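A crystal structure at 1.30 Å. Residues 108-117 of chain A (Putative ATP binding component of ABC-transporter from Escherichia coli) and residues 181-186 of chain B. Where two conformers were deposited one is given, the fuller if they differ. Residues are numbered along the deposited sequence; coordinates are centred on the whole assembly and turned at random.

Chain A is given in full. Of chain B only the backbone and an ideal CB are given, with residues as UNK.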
# COMPACT_ATOMS: atom_id res chain seq x y z
N LEU A 108 6.04 -3.36 -17.05
CA LEU A 108 6.08 -2.36 -15.98
C LEU A 108 6.88 -2.85 -14.78
O LEU A 108 7.72 -2.13 -14.23
CB LEU A 108 4.68 -1.94 -15.56
CG LEU A 108 3.83 -1.32 -16.66
CD1 LEU A 108 2.46 -0.95 -16.08
CD2 LEU A 108 4.52 -0.10 -17.27
N ALA A 109 6.62 -4.07 -14.33
CA ALA A 109 7.24 -4.55 -13.09
C ALA A 109 8.74 -4.63 -13.20
O ALA A 109 9.45 -4.35 -12.23
CB ALA A 109 6.70 -5.89 -12.69
N SER A 110 9.23 -4.95 -14.39
CA SER A 110 10.65 -5.08 -14.67
C SER A 110 11.26 -3.82 -15.24
O SER A 110 12.42 -3.82 -15.64
CB SER A 110 10.89 -6.23 -15.63
OG SER A 110 10.55 -5.89 -16.97
N GLU A 111 10.50 -2.72 -15.26
CA GLU A 111 11.01 -1.42 -15.73
C GLU A 111 11.57 -1.50 -17.13
O GLU A 111 12.52 -0.79 -17.49
CB GLU A 111 12.05 -0.83 -14.76
CG GLU A 111 11.55 -0.58 -13.37
CD GLU A 111 12.67 -0.13 -12.46
OE1 GLU A 111 13.15 1.01 -12.61
OE2 GLU A 111 13.08 -0.93 -11.61
N GLY A 112 10.94 -2.35 -17.95
CA GLY A 112 11.33 -2.52 -19.34
C GLY A 112 12.39 -3.58 -19.61
O GLY A 112 12.78 -3.76 -20.75
N ARG A 113 12.85 -4.28 -18.58
CA ARG A 113 13.89 -5.31 -18.76
C ARG A 113 13.40 -6.48 -19.61
O ARG A 113 14.12 -6.97 -20.48
CB ARG A 113 14.31 -5.84 -17.38
CG ARG A 113 15.49 -6.81 -17.42
CD ARG A 113 15.77 -7.46 -16.05
NE ARG A 113 14.71 -8.41 -15.69
CZ ARG A 113 13.90 -8.28 -14.65
NH1 ARG A 113 13.98 -7.24 -13.83
NH2 ARG A 113 12.95 -9.19 -14.43
N GLU A 114 12.21 -6.98 -19.27
CA GLU A 114 11.70 -8.21 -19.84
C GLU A 114 11.09 -8.01 -21.21
O GLU A 114 10.23 -7.14 -21.39
CB GLU A 114 10.60 -8.77 -18.93
CG GLU A 114 11.12 -9.24 -17.59
CD GLU A 114 11.71 -10.64 -17.59
OE1 GLU A 114 11.44 -11.42 -18.53
OE2 GLU A 114 12.44 -10.95 -16.63
N ASN A 115 11.53 -8.84 -22.16
CA ASN A 115 10.84 -9.02 -23.43
C ASN A 115 10.78 -10.51 -23.71
O ASN A 115 11.81 -11.15 -23.84
CB ASN A 115 11.52 -8.31 -24.60
CG ASN A 115 10.67 -8.36 -25.87
OD1 ASN A 115 9.83 -7.49 -26.09
ND2 ASN A 115 10.84 -9.42 -26.67
N ILE A 116 9.56 -11.03 -23.83
CA ILE A 116 9.30 -12.46 -23.88
C ILE A 116 8.69 -12.85 -25.22
O ILE A 116 7.60 -12.42 -25.56
CB ILE A 116 8.34 -12.87 -22.75
CG1 ILE A 116 8.81 -12.29 -21.39
CG2 ILE A 116 8.24 -14.38 -22.68
CD1 ILE A 116 7.75 -12.26 -20.32
N SER A 117 9.40 -13.68 -25.98
CA SER A 117 8.89 -14.22 -27.23
C SER A 117 8.57 -15.70 -27.03
O SER A 117 9.21 -16.38 -26.25
CB SER A 117 9.89 -14.04 -28.37
OG SER A 117 11.10 -14.67 -28.03
N UNK B 181 5.35 -3.05 -5.74
CA UNK B 181 6.74 -3.32 -6.09
C UNK B 181 7.01 -4.78 -6.42
O UNK B 181 8.04 -5.34 -6.06
CB UNK B 181 7.65 -2.89 -4.94
N UNK B 182 6.14 -5.38 -7.21
CA UNK B 182 6.34 -6.76 -7.62
C UNK B 182 7.63 -6.96 -8.41
O UNK B 182 7.99 -6.12 -9.23
CB UNK B 182 5.15 -7.23 -8.46
N UNK B 183 8.29 -8.08 -8.18
CA UNK B 183 9.29 -8.57 -9.10
C UNK B 183 8.62 -9.45 -10.13
O UNK B 183 7.46 -9.83 -9.95
CB UNK B 183 10.40 -9.33 -8.36
N UNK B 184 9.30 -9.71 -11.22
CA UNK B 184 8.80 -10.56 -12.28
C UNK B 184 9.88 -11.52 -12.77
O UNK B 184 11.02 -11.11 -12.95
CB UNK B 184 8.28 -9.71 -13.44
N UNK B 185 9.52 -12.79 -12.94
CA UNK B 185 10.42 -13.79 -13.48
C UNK B 185 9.69 -14.65 -14.47
O UNK B 185 8.50 -14.96 -14.29
CB UNK B 185 11.02 -14.65 -12.37
N UNK B 186 10.41 -15.03 -15.52
CA UNK B 186 9.99 -15.94 -16.57
C UNK B 186 10.98 -17.10 -16.66
O UNK B 186 10.69 -18.13 -17.27
CB UNK B 186 9.88 -15.21 -17.91

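Position 181 of chain B has phi and psi of 61° and 45°, a left-handed conformation that glycine, asparagine and aspartate adopt most easily but that other residues tolerate. Its CA-to-CB bond points away from chain A, and the ideal CB has nothing of that stretch within 5.5 Å, so a long polar or charged side chain would suit it as well as a short one. The deposited residue is K181(B), extended through chi2 to chi4, with its amino group hydrogen-bonded elsewhere in the structure.

At position 182 the CB points sideways and lies 4.7 Å from A109(A) CB. The backbone already makes the contact here, since the carbonyl O of 182 sits 3.7 Å from A109(A) CB, and chain A offers the side chain no charged or hydrogen-bonding group. A small residue such as alanine, serine or threonine would fit. It is S182(B), in the t rotamer, which turns to its own chain: S182(B) OG donates to the backbone O of 183 at 2.8 Å. Water 1 lies 2.7 Å from S182(B) O and can also donate, weakly, to A109(A) O at 3.3 Å, though it has more acceptors in reach than protons.

Position 183 begins a strand with its CB directed away from chain A, so the visible atoms set little preference. S183(B) occupies it.

Position 184, next along the strand, points toward chain A. Its ideal CB is 4.2 Å from A109(A) CB, and beyond it lie the CG of E114(A) and the CD1 of I116(A), part of a largely aliphatic surface, bordered by charged groups, that a CB alone would not reach. Extended backbone angles and this surface favour a large hydrophobic residue: phenylalanine, leucine, methionine or perhaps tyrosine. The residue is F184(B), whose chi1 of 178° carries the ring toward E114(A) and I116(A). F184(B) CB stays 4.3 Å from A109(A) CB, while CE2 comes within 3.8 Å of I116(A) CD1 and CD2 within 3.6 Å of E114(A) CG. The end of the glutamate side chain, carboxylate included, lies alongside the ring, and its oxygens also have polar partners. One of these is R113(A), whose NH2 forms a salt bridge with E114(A) OE2 at 2.9 Å; the same NH2 lies 3.1 Å from F184(B) O, near the plane of the guanidinium.

Position 185 points away again, as is usual for alternate residues of a strand. Its extended angles suit a beta-branched residue, and T185(B) is such a residue.

Position 186 turns back toward chain A, where its ideal CB is 4.1 Å from E114(A) OE1 and 4.4 Å from I116(A) CD1. A carboxylate so near favours a donor, whether a short hydroxyl or a longer amide or cationic group able to bend back, and would disfavour an acid, though a small apolar residue would also fit beside I116(A). The deposited S186(B), with chi1 of 56°, places its OG 3.2 Å from E114(A) OE1, in a hydrogen bond whose proton has another acceptor within reach. Water 2 reinforces the pairing, accepting from S186(B) N at 3.0 Å and donating to E114(A) OE2 at 2.7 Å.

Chain B (181-186) KSSFTS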
# COMPACT_ATOMS: atom_id res chain seq x y z
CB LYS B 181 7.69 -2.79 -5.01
CG LYS B 181 7.45 -1.31 -4.74
CD LYS B 181 8.48 -0.71 -3.86
CE LYS B 181 8.25 0.76 -3.81
NZ LYS B 181 9.03 1.33 -2.72
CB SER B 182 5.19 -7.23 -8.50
OG SER B 182 5.23 -8.61 -8.79
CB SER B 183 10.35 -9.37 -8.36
OG SER B 183 9.79 -10.61 -8.04
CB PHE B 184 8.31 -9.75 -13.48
CG PHE B 184 7.85 -10.61 -14.59
CD1 PHE B 184 6.60 -11.19 -14.55
CD2 PHE B 184 8.69 -10.95 -15.62
CE1 PHE B 184 6.20 -12.03 -15.53
CE2 PHE B 184 8.32 -11.80 -16.60
CZ PHE B 184 7.04 -12.35 -16.56
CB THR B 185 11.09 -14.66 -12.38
OG1 THR B 185 10.11 -15.24 -11.53
CG2 THR B 185 12.03 -13.83 -11.52
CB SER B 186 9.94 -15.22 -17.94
OG SER B 186 11.19 -14.62 -18.29
O HOH W 1 7.77 -3.43 -9.51
O HOH W 2 13.01 -13.50 -15.79
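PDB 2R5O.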